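Local coordinates for protein putative cytosine/guanine deaminase (Unidentified, PDB 2PAJ) that catalyses the zinc-dependent hydrolytic deamination of 2-amino-4-hydroxypteridines such as isoxanthopterin to 2,4-dihydroxypteridines, with release of ammonium, at residues H76-Q81 / G334-A339; D280-H285 / G303-P308; A71-H76 / C131-D136. All coordinates share one frame; numbering follows the deposited sequence.

From the N terminus, the chain first enters contact 3, where 71-76 meets 131-136. This closes a loop holding helix 112-127 and pairs the first two parallel strands of the amidohydrolase barrel. Contact 1 begins at His76, the residue it shares with contact 3, and is completed only at 334-339, so the loops of contacts 1 and 3 cross. Contact 2 opens and closes within the long span of contact 1 and follows contact 3 in series; it joins strands 281-284 and 303-306 across helix 291-300. Contact 1 thus brings the end of the first strand to the end of the last, and the zinc ion sits beside the C-terminal ends of these strands.

Contact 1 (H76-Q81 / G334-A339); sequences HHHLFQ and GVDGAA. With ZN (zinc ion), chain B.
The imidazole of His77 overlaps Val335 O, which sits 3.5 Å off one face of the ring, nearer its rim than its centre; Leu79 CD1 covers the opposite face. With CG anti to the backbone N (chi1 -151°), the ring presents ND1 to two backbone donors. Gly337 N reaches ND1 of His77 across the contact at 3.3 Å, tilted 32° from the ring plane, and His78 N binds the same atom from within its own segment. Val335 N adds a weak bond to His76 O. Gln81 packs its CB 3.6 Å from Gly337 CA and its CG 3.5 Å from Ala339 CB, with OE1 against both; Gly337, whose positive phi favours glycine, has a bare CA that also admits His78 CB. A water links the two backbones, donating to His78 O and accepting from Ala338 N. On the metal side His76, His78 and Asp336 converge. The zinc ion is bound by His76 NE2 at 2.3 Å, His78 NE2 at 2.0 Å and Asp336 OD1 at 2.0 Å, with His248 as the fourth ligand. Second-shell bonds from His78 ND1 to His137 O and between Asp336 OD2 and Ser310 OG help fix the rotation of both ligands. His-x-His after the first barrel strand and aspartate after the last form the mononuclear zinc site characteristic of amidohydrolase-superfamily deaminases, with Gln81 probably contacting the substrate.

Contact 2 (D280-H285 / G303-P308); sequences DVWYAH and GVAHCP
Trp282 turns the edge of its indole to Ala305, whose CB lies in the ring plane 3.8 Å from Trp282 NE1. The methyl is an apolar neighbour; the NE1 proton goes to Thr75 O, and the ring itself stacks on His246. The two backbones run parallel, their axes 29° apart, and exchange three hydrogen bonds. Gly303 N donates to Val281 O at 3.2 Å, Tyr283 N to Gly303 O at 3.0 Å, and Ala305 N to Tyr283 O at 2.7 Å. Tyr283 therefore uses both its N-H and its C=O on strand 303-306, while Trp282 and Ala284 bond through their backbones to strand 244-248 and its end on the other side. This is a beta-alpha-beta unit of the TIM-type barrel, strand 281-284 returning through helix 291-300 to strand 303-306. Val304 passes the barrel on to strand 331-333: its O pairs with Ser332 OG, and its backbone bonds to Pro330. Beyond Ala284 the strands part, and a water takes over the pairing, accepting from His285 N at 2.8 Å and donating to Ala305 O. At the other polar ends, Tyr283 OH is held by Trp276 O, and His285 NE2 makes a weak hydrogen bond with Asp336 OD1, a zinc ligand. His285, part of the zinc site though farther from the metal than its four ligands, and probably substrate-binding, has its CG anti to the carbonyl carbon (chi1 -60°), which carries the ring back toward 303-308. There Cys307 SG meets the ring edge, 4.3 Å from His285 CE1.

Contact 3 (A71-H76 / C131-D136); sequences AWVNTH and CATVAD. With ZN (zinc ion), chain B.
Asn74 points its side chain at strand 131-136, meeting Cys131, Val134 and Ala135, in the first pair of parallel strands of the amidohydrolase TIM-type barrel. Its CB faces both Cys131 SG, 4.0 Å away, and Thr133 O, 3.9 Å away, on one side. CG is anti to the backbone N (chi1 172°), a torsion that sends the amide forward beside the strand. At the tip the two branches divide: ND2 packs 3.8 Å from Val134 CG1, comes 3.1 Å from Ala135 O at an angle too poor for a hydrogen bond, and bonds weakly to His76 O in its own segment, while OD1 accepts from Val335 N, tying these strands to the loop after the last barrel strand. The backbone of Asn74 holds the register, its N donating to Thr133 O at 2.9 Å with a C=O...N angle of 167°. One step earlier a beta bulge interrupts the pairing. Trp72 stands opposite Cys131, but Val73 is already opposite Thr133, and Trp72 O receives two donors, Ala132 N at 3.1 Å and, more weakly, Thr133 N. Cys131 packs its CB 3.8 Å from Trp72 CB; the indole keeps its CD1 edge by Cys131 N and its far end packs on Met346, Ile347 and Val350 of helix 346-359. On the other face Val73 and Thr133 run alongside each other, and Met398 of helix 383-398 touches Val73, Thr75 and Ala135. The Thr75 hydroxyl pairs with Ser332 OG. Within the Val73-Thr133 pair the nearest side-chain atoms are Val73 CG1 and Thr133 CB, 4.0 Å apart.

Contact 1 (H76-Q81 / G334-A339)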
loop_
_atom_site.group_PDB
_atom_site.type_symbol
_atom_site.label_atom_id
_atom_site.label_comp_id
_atom_site.label_asym_id
_atom_site.label_seq_id
_atom_site.Cartn_x
_atom_site.Cartn_y
_atom_site.Cartn_z
ATOM N N HIS A 76 -2.862 -2.476 0.712
ATOM C CA HIS A 76 -3.786 -2.803 1.797
ATOM C C HIS A 76 -3.174 -2.475 3.158
ATOM O O HIS A 76 -2.020 -2.790 3.411
ATOM C CB HIS A 76 -4.197 -4.270 1.736
ATOM C CG HIS A 76 -5.249 -4.632 2.736
ATOM N ND1 HIS A 76 -6.503 -4.068 2.734
ATOM C CD2 HIS A 76 -5.210 -5.456 3.808
ATOM C CE1 HIS A 76 -7.191 -4.523 3.765
ATOM N NE2 HIS A 76 -6.428 -5.367 4.434
ATOM N N HIS A 77 -3.965 -1.848 4.029
ATOM C CA HIS A 77 -3.494 -1.416 5.345
ATOM C C HIS A 77 -4.655 -1.045 6.273
ATOM O O HIS A 77 -5.804 -0.995 5.853
ATOM C CB HIS A 77 -2.614 -0.177 5.167
ATOM C CG HIS A 77 -1.558 -0.012 6.218
ATOM N ND1 HIS A 77 -1.724 -0.430 7.522
ATOM C CD2 HIS A 77 -0.335 0.568 6.163
ATOM C CE1 HIS A 77 -0.651 -0.111 8.224
ATOM N NE2 HIS A 77 0.206 0.496 7.423
ATOM N N HIS A 78 -4.334 -0.788 7.537
ATOM C CA HIS A 78 -5.301 -0.364 8.552
ATOM C C HIS A 78 -4.518 0.523 9.522
ATOM O O HIS A 78 -4.331 0.168 10.677
ATOM C CB HIS A 78 -5.882 -1.562 9.313
ATOM C CG HIS A 78 -6.593 -2.551 8.445
ATOM N ND1 HIS A 78 -7.613 -2.197 7.590
ATOM C CD2 HIS A 78 -6.428 -3.886 8.300
ATOM C CE1 HIS A 78 -8.045 -3.269 6.953
ATOM N NE2 HIS A 78 -7.342 -4.308 7.364
ATOM N N LEU A 79 -4.074 1.679 9.037
ATOM C CA LEU A 79 -3.263 2.613 9.820
ATOM C C LEU A 79 -3.655 2.953 11.255
ATOM O O LEU A 79 -2.792 3.321 12.048
ATOM C CB LEU A 79 -3.062 3.936 9.056
ATOM C CG LEU A 79 -1.901 4.173 8.069
ATOM C CD1 LEU A 79 -0.637 3.486 8.562
ATOM C CD2 LEU A 79 -2.265 3.656 6.705
ATOM N N PHE A 80 -4.928 2.853 11.616
ATOM C CA PHE A 80 -5.281 3.206 12.986
ATOM C C PHE A 80 -4.675 2.187 13.937
ATOM O O PHE A 80 -4.308 2.518 15.072
ATOM C CB PHE A 80 -6.802 3.314 13.159
ATOM C CG PHE A 80 -7.518 1.996 13.297
ATOM C CD1 PHE A 80 -7.741 1.439 14.554
ATOM C CD2 PHE A 80 -8.039 1.356 12.180
ATOM C CE1 PHE A 80 -8.477 0.276 14.700
ATOM C CE2 PHE A 80 -8.778 0.188 12.307
ATOM C CZ PHE A 80 -9.002 -0.357 13.577
ATOM N N GLN A 81 -4.536 0.960 13.437
ATOM C CA GLN A 81 -3.972 -0.149 14.192
ATOM C C GLN A 81 -2.512 0.053 14.576
ATOM O O GLN A 81 -1.963 -0.712 15.357
ATOM C CB GLN A 81 -4.132 -1.434 13.386
ATOM C CG GLN A 81 -5.480 -2.068 13.571
ATOM C CD GLN A 81 -5.854 -3.002 12.455
ATOM O OE1 GLN A 81 -5.055 -3.832 12.019
ATOM N NE2 GLN A 81 -7.088 -2.878 11.982
ATOM N N GLY A 334 0.574 -6.016 0.247
ATOM C CA GLY A 334 0.131 -5.108 1.274
ATOM C C GLY A 334 0.539 -5.679 2.610
ATOM O O GLY A 334 0.916 -6.832 2.710
ATOM N N VAL A 335 0.467 -4.849 3.630
ATOM C CA VAL A 335 0.796 -5.216 5.002
ATOM C C VAL A 335 -0.361 -4.542 5.714
ATOM O O VAL A 335 -0.473 -3.319 5.632
ATOM C CB VAL A 335 2.144 -4.557 5.437
ATOM C CG1 VAL A 335 2.863 -4.062 4.221
ATOM C CG2 VAL A 335 1.928 -3.384 6.407
ATOM N N ASP A 336 -1.245 -5.268 6.388
ATOM C CA ASP A 336 -2.344 -4.531 7.006
ATOM C C ASP A 336 -2.391 -4.407 8.511
ATOM O O ASP A 336 -2.228 -5.383 9.225
ATOM C CB ASP A 336 -3.698 -5.040 6.498
ATOM C CG ASP A 336 -4.064 -6.430 7.011
ATOM O OD1 ASP A 336 -5.201 -6.585 7.518
ATOM O OD2 ASP A 336 -3.251 -7.365 6.892
ATOM N N GLY A 337 -2.613 -3.195 8.997
ATOM C CA GLY A 337 -2.708 -2.967 10.436
ATOM C C GLY A 337 -1.785 -3.722 11.375
ATOM O O GLY A 337 -1.807 -4.947 11.448
ATOM N N ALA A 338 -0.985 -2.965 12.116
ATOM C CA ALA A 338 -0.041 -3.520 13.074
ATOM C C ALA A 338 -0.720 -4.445 14.090
ATOM O O ALA A 338 -0.058 -5.113 14.887
ATOM C CB ALA A 338 0.682 -2.380 13.802
ATOM N N ALA A 339 -2.044 -4.496 14.064
ATOM C CA ALA A 339 -2.758 -5.336 15.013
ATOM C C ALA A 339 -2.640 -6.792 14.618
ATOM O O ALA A 339 -2.786 -7.691 15.441
ATOM C CB ALA A 339 -4.222 -4.927 15.080
HETATM ZN ZN ZN B . -6.932 -6.142 6.534
HETATM O O HOH W 1 -1.605 -0.246 11.175
#

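Contact 2 (D280-H285 / G303-P308)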
loop_
_atom_site.group_PDB
_atom_site.type_symbol
_atom_site.label_atom_id
_atom_site.label_comp_id
_atom_site.label_asym_id
_atom_site.label_seq_id
_atom_site.Cartn_x
_atom_site.Cartn_y
_atom_site.Cartn_z
ATOM N N ASP A 280 -11.726 -3.883 -12.106
ATOM C CA ASP A 280 -12.207 -2.730 -11.356
ATOM C C ASP A 280 -11.953 -2.927 -9.856
ATOM O O ASP A 280 -11.642 -1.987 -9.128
ATOM C CB ASP A 280 -13.723 -2.660 -11.581
ATOM C CG ASP A 280 -14.205 -1.295 -11.976
ATOM O OD1 ASP A 280 -14.036 -0.345 -11.192
ATOM O OD2 ASP A 280 -14.768 -1.169 -13.081
ATOM N N VAL A 281 -12.111 -4.178 -9.429
ATOM C CA VAL A 281 -12.005 -4.609 -8.036
ATOM C C VAL A 281 -10.755 -5.429 -7.659
ATOM O O VAL A 281 -10.117 -6.027 -8.513
ATOM C CB VAL A 281 -13.240 -5.481 -7.699
ATOM C CG1 VAL A 281 -13.458 -5.556 -6.200
ATOM C CG2 VAL A 281 -14.450 -4.952 -8.428
ATOM N N TRP A 282 -10.430 -5.450 -6.367
ATOM C CA TRP A 282 -9.317 -6.245 -5.853
ATOM C C TRP A 282 -9.572 -6.573 -4.368
ATOM O O TRP A 282 -10.080 -5.749 -3.612
ATOM C CB TRP A 282 -7.966 -5.534 -6.096
ATOM C CG TRP A 282 -7.414 -4.701 -5.005
ATOM C CD1 TRP A 282 -6.620 -5.108 -3.973
ATOM C CD2 TRP A 282 -7.551 -3.288 -4.872
ATOM N NE1 TRP A 282 -6.245 -4.031 -3.210
ATOM C CE2 TRP A 282 -6.805 -2.899 -3.738
ATOM C CE3 TRP A 282 -8.231 -2.308 -5.604
ATOM C CZ2 TRP A 282 -6.723 -1.567 -3.312
ATOM C CZ3 TRP A 282 -8.149 -0.995 -5.186
ATOM C CH2 TRP A 282 -7.399 -0.634 -4.047
ATOM N N TYR A 283 -9.247 -7.800 -3.966
ATOM C CA TYR A 283 -9.476 -8.234 -2.589
ATOM C C TYR A 283 -8.265 -8.524 -1.733
ATOM O O TYR A 283 -7.214 -8.932 -2.220
ATOM C CB TYR A 283 -10.337 -9.488 -2.549
ATOM C CG TYR A 283 -11.736 -9.300 -3.069
ATOM C CD1 TYR A 283 -12.037 -9.564 -4.402
ATOM C CD2 TYR A 283 -12.764 -8.860 -2.226
ATOM C CE1 TYR A 283 -13.307 -9.404 -4.881
ATOM C CE2 TYR A 283 -14.043 -8.696 -2.697
ATOM C CZ TYR A 283 -14.308 -8.972 -4.025
ATOM O OH TYR A 283 -15.579 -8.835 -4.520
ATOM N N ALA A 284 -8.460 -8.326 -0.436
ATOM C CA ALA A 284 -7.450 -8.593 0.573
ATOM C C ALA A 284 -7.905 -9.821 1.363
ATOM O O ALA A 284 -9.076 -10.194 1.342
ATOM C CB ALA A 284 -7.305 -7.405 1.511
ATOM N N HIS A 285 -6.958 -10.441 2.055
ATOM C CA HIS A 285 -7.213 -11.612 2.885
ATOM C C HIS A 285 -8.024 -12.707 2.214
ATOM O O HIS A 285 -8.952 -13.245 2.803
ATOM C CB HIS A 285 -7.897 -11.180 4.193
ATOM C CG HIS A 285 -7.073 -10.231 5.015
ATOM N ND1 HIS A 285 -5.979 -9.562 4.501
ATOM C CD2 HIS A 285 -7.200 -9.812 6.298
ATOM C CE1 HIS A 285 -5.469 -8.771 5.430
ATOM N NE2 HIS A 285 -6.193 -8.903 6.529
ATOM N N GLY A 303 -7.976 -8.358 -8.936
ATOM C CA GLY A 303 -6.694 -8.517 -8.279
ATOM C C GLY A 303 -6.775 -8.925 -6.823
ATOM O O GLY A 303 -7.858 -9.045 -6.253
ATOM N N VAL A 304 -5.614 -9.158 -6.224
ATOM C CA VAL A 304 -5.538 -9.543 -4.823
ATOM C C VAL A 304 -4.449 -8.717 -4.154
ATOM O O VAL A 304 -3.508 -8.283 -4.803
ATOM C CB VAL A 304 -5.184 -11.055 -4.647
ATOM C CG1 VAL A 304 -6.207 -11.935 -5.360
ATOM C CG2 VAL A 304 -3.790 -11.329 -5.177
ATOM N N ALA A 305 -4.612 -8.479 -2.860
ATOM C CA ALA A 305 -3.641 -7.742 -2.062
ATOM C C ALA A 305 -3.098 -8.815 -1.138
ATOM O O ALA A 305 -3.726 -9.177 -0.136
ATOM C CB ALA A 305 -4.318 -6.641 -1.258
ATOM N N HIS A 306 -1.932 -9.337 -1.500
ATOM C CA HIS A 306 -1.287 -10.395 -0.740
ATOM C C HIS A 306 -0.614 -9.871 0.521
ATOM O O HIS A 306 0.228 -8.987 0.455
ATOM C CB HIS A 306 -0.262 -11.084 -1.627
ATOM C CG HIS A 306 0.416 -12.238 -0.976
ATOM N ND1 HIS A 306 1.766 -12.469 -1.106
ATOM C CD2 HIS A 306 -0.064 -13.219 -0.179
ATOM C CE1 HIS A 306 2.090 -13.544 -0.412
ATOM N NE2 HIS A 306 0.999 -14.016 0.162
ATOM N N CYS A 307 -0.992 -10.427 1.668
ATOM C CA CYS A 307 -0.422 -10.022 2.957
ATOM C C CYS A 307 0.032 -11.237 3.774
ATOM O O CYS A 307 -0.688 -11.693 4.659
ATOM C CB CYS A 307 -1.452 -9.212 3.768
ATOM S SG CYS A 307 -2.104 -7.729 2.938
ATOM N N PRO A 308 1.241 -11.756 3.495
ATOM C CA PRO A 308 1.800 -12.917 4.189
ATOM C C PRO A 308 1.952 -12.836 5.719
ATOM O O PRO A 308 1.401 -13.673 6.432
ATOM C CB PRO A 308 3.122 -13.145 3.456
ATOM C CG PRO A 308 3.475 -11.790 2.955
ATOM C CD PRO A 308 2.170 -11.274 2.457
HETATM O O HOH W 2 -4.186 -10.441 2.069
#

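Contact 3 (A71-H76 / C131-D136)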
loop_
_atom_site.group_PDB
_atom_site.type_symbol
_atom_site.label_atom_id
_atom_site.label_comp_id
_atom_site.label_asym_id
_atom_site.label_seq_id
_atom_site.Cartn_x
_atom_site.Cartn_y
_atom_site.Cartn_z
ATOM N N ALA A 71 9.994 2.650 -5.978
ATOM C CA ALA A 71 9.415 2.731 -4.634
ATOM C C ALA A 71 8.263 1.723 -4.478
ATOM O O ALA A 71 7.584 1.398 -5.447
ATOM C CB ALA A 71 8.933 4.154 -4.361
ATOM N N TRP A 72 8.045 1.217 -3.269
ATOM C CA TRP A 72 6.983 0.239 -3.064
ATOM C C TRP A 72 5.582 0.833 -3.150
ATOM O O TRP A 72 5.362 2.018 -2.917
ATOM C CB TRP A 72 7.105 -0.441 -1.692
ATOM C CG TRP A 72 8.403 -1.116 -1.417
ATOM C CD1 TRP A 72 9.366 -0.722 -0.529
ATOM C CD2 TRP A 72 8.917 -2.269 -2.084
ATOM N NE1 TRP A 72 10.452 -1.551 -0.614
ATOM C CE2 TRP A 72 10.207 -2.514 -1.562
ATOM C CE3 TRP A 72 8.420 -3.121 -3.084
ATOM C CZ2 TRP A 72 11.009 -3.577 -1.999
ATOM C CZ3 TRP A 72 9.208 -4.172 -3.520
ATOM C CH2 TRP A 72 10.495 -4.391 -2.977
ATOM N N VAL A 73 4.636 -0.031 -3.484
ATOM C CA VAL A 73 3.234 0.323 -3.580
ATOM C C VAL A 73 2.490 -0.632 -2.643
ATOM O O VAL A 73 2.392 -1.829 -2.905
ATOM C CB VAL A 73 2.706 0.142 -5.019
ATOM C CG1 VAL A 73 1.265 0.611 -5.109
ATOM C CG2 VAL A 73 3.572 0.911 -5.983
ATOM N N ASN A 74 1.994 -0.098 -1.538
ATOM C CA ASN A 74 1.249 -0.885 -0.569
ATOM C C ASN A 74 -0.224 -0.808 -0.947
ATOM O O ASN A 74 -0.786 0.273 -1.006
ATOM C CB ASN A 74 1.469 -0.320 0.836
ATOM C CG ASN A 74 0.580 -0.967 1.871
ATOM O OD1 ASN A 74 0.770 -2.125 2.228
ATOM N ND2 ASN A 74 -0.407 -0.219 2.354
ATOM N N THR A 75 -0.841 -1.957 -1.202
ATOM C CA THR A 75 -2.237 -1.994 -1.608
ATOM C C THR A 75 -3.270 -2.383 -0.552
ATOM O O THR A 75 -4.432 -2.595 -0.887
ATOM C CB THR A 75 -2.429 -2.910 -2.824
ATOM O OG1 THR A 75 -2.078 -4.253 -2.486
ATOM C CG2 THR A 75 -1.560 -2.447 -3.960
ATOM N N HIS A 76 -2.862 -2.476 0.712
ATOM C CA HIS A 76 -3.786 -2.803 1.797
ATOM C C HIS A 76 -3.174 -2.475 3.158
ATOM O O HIS A 76 -2.020 -2.790 3.411
ATOM C CB HIS A 76 -4.197 -4.270 1.736
ATOM C CG HIS A 76 -5.249 -4.632 2.736
ATOM N ND1 HIS A 76 -6.503 -4.068 2.734
ATOM C CD2 HIS A 76 -5.210 -5.456 3.808
ATOM C CE1 HIS A 76 -7.191 -4.523 3.765
ATOM N NE2 HIS A 76 -6.428 -5.367 4.434
ATOM N N CYS A 131 8.605 2.671 0.606
ATOM C CA CYS A 131 7.260 2.756 0.047
ATOM C C CYS A 131 6.866 4.218 -0.208
ATOM O O CYS A 131 6.993 5.063 0.679
ATOM C CB CYS A 131 6.272 2.097 1.010
ATOM S SG CYS A 131 4.547 2.210 0.529
ATOM N N ALA A 132 6.400 4.514 -1.421
ATOM C CA ALA A 132 6.000 5.879 -1.771
ATOM C C ALA A 132 4.482 6.027 -1.993
ATOM O O ALA A 132 3.926 7.122 -1.891
ATOM C CB ALA A 132 6.764 6.333 -3.007
ATOM N N THR A 133 3.824 4.909 -2.295
ATOM C CA THR A 133 2.384 4.878 -2.521
ATOM C C THR A 133 1.764 3.966 -1.473
ATOM O O THR A 133 2.018 2.769 -1.451
ATOM C CB THR A 133 2.022 4.322 -3.909
ATOM O OG1 THR A 133 2.880 4.897 -4.898
ATOM C CG2 THR A 133 0.591 4.670 -4.244
ATOM N N VAL A 134 0.948 4.546 -0.604
ATOM C CA VAL A 134 0.297 3.791 0.448
ATOM C C VAL A 134 -1.211 3.778 0.242
ATOM O O VAL A 134 -1.795 4.759 -0.197
ATOM C CB VAL A 134 0.600 4.410 1.826
ATOM C CG1 VAL A 134 0.090 3.499 2.924
ATOM C CG2 VAL A 134 2.089 4.684 1.967
ATOM N N ALA A 135 -1.830 2.648 0.545
ATOM C CA ALA A 135 -3.268 2.503 0.419
ATOM C C ALA A 135 -3.755 2.037 1.781
ATOM O O ALA A 135 -3.305 1.007 2.286
ATOM C CB ALA A 135 -3.620 1.474 -0.656
ATOM N N ASP A 136 -4.641 2.814 2.398
ATOM C CA ASP A 136 -5.170 2.430 3.694
ATOM C C ASP A 136 -6.646 2.059 3.613
ATOM O O ASP A 136 -7.444 2.782 3.020
ATOM C CB ASP A 136 -4.972 3.551 4.715
ATOM C CG ASP A 136 -5.542 3.191 6.082
ATOM O OD1 ASP A 136 -5.120 2.165 6.663
ATOM O OD2 ASP A 136 -6.423 3.927 6.575
HETATM ZN ZN ZN B . -6.932 -6.142 6.534
#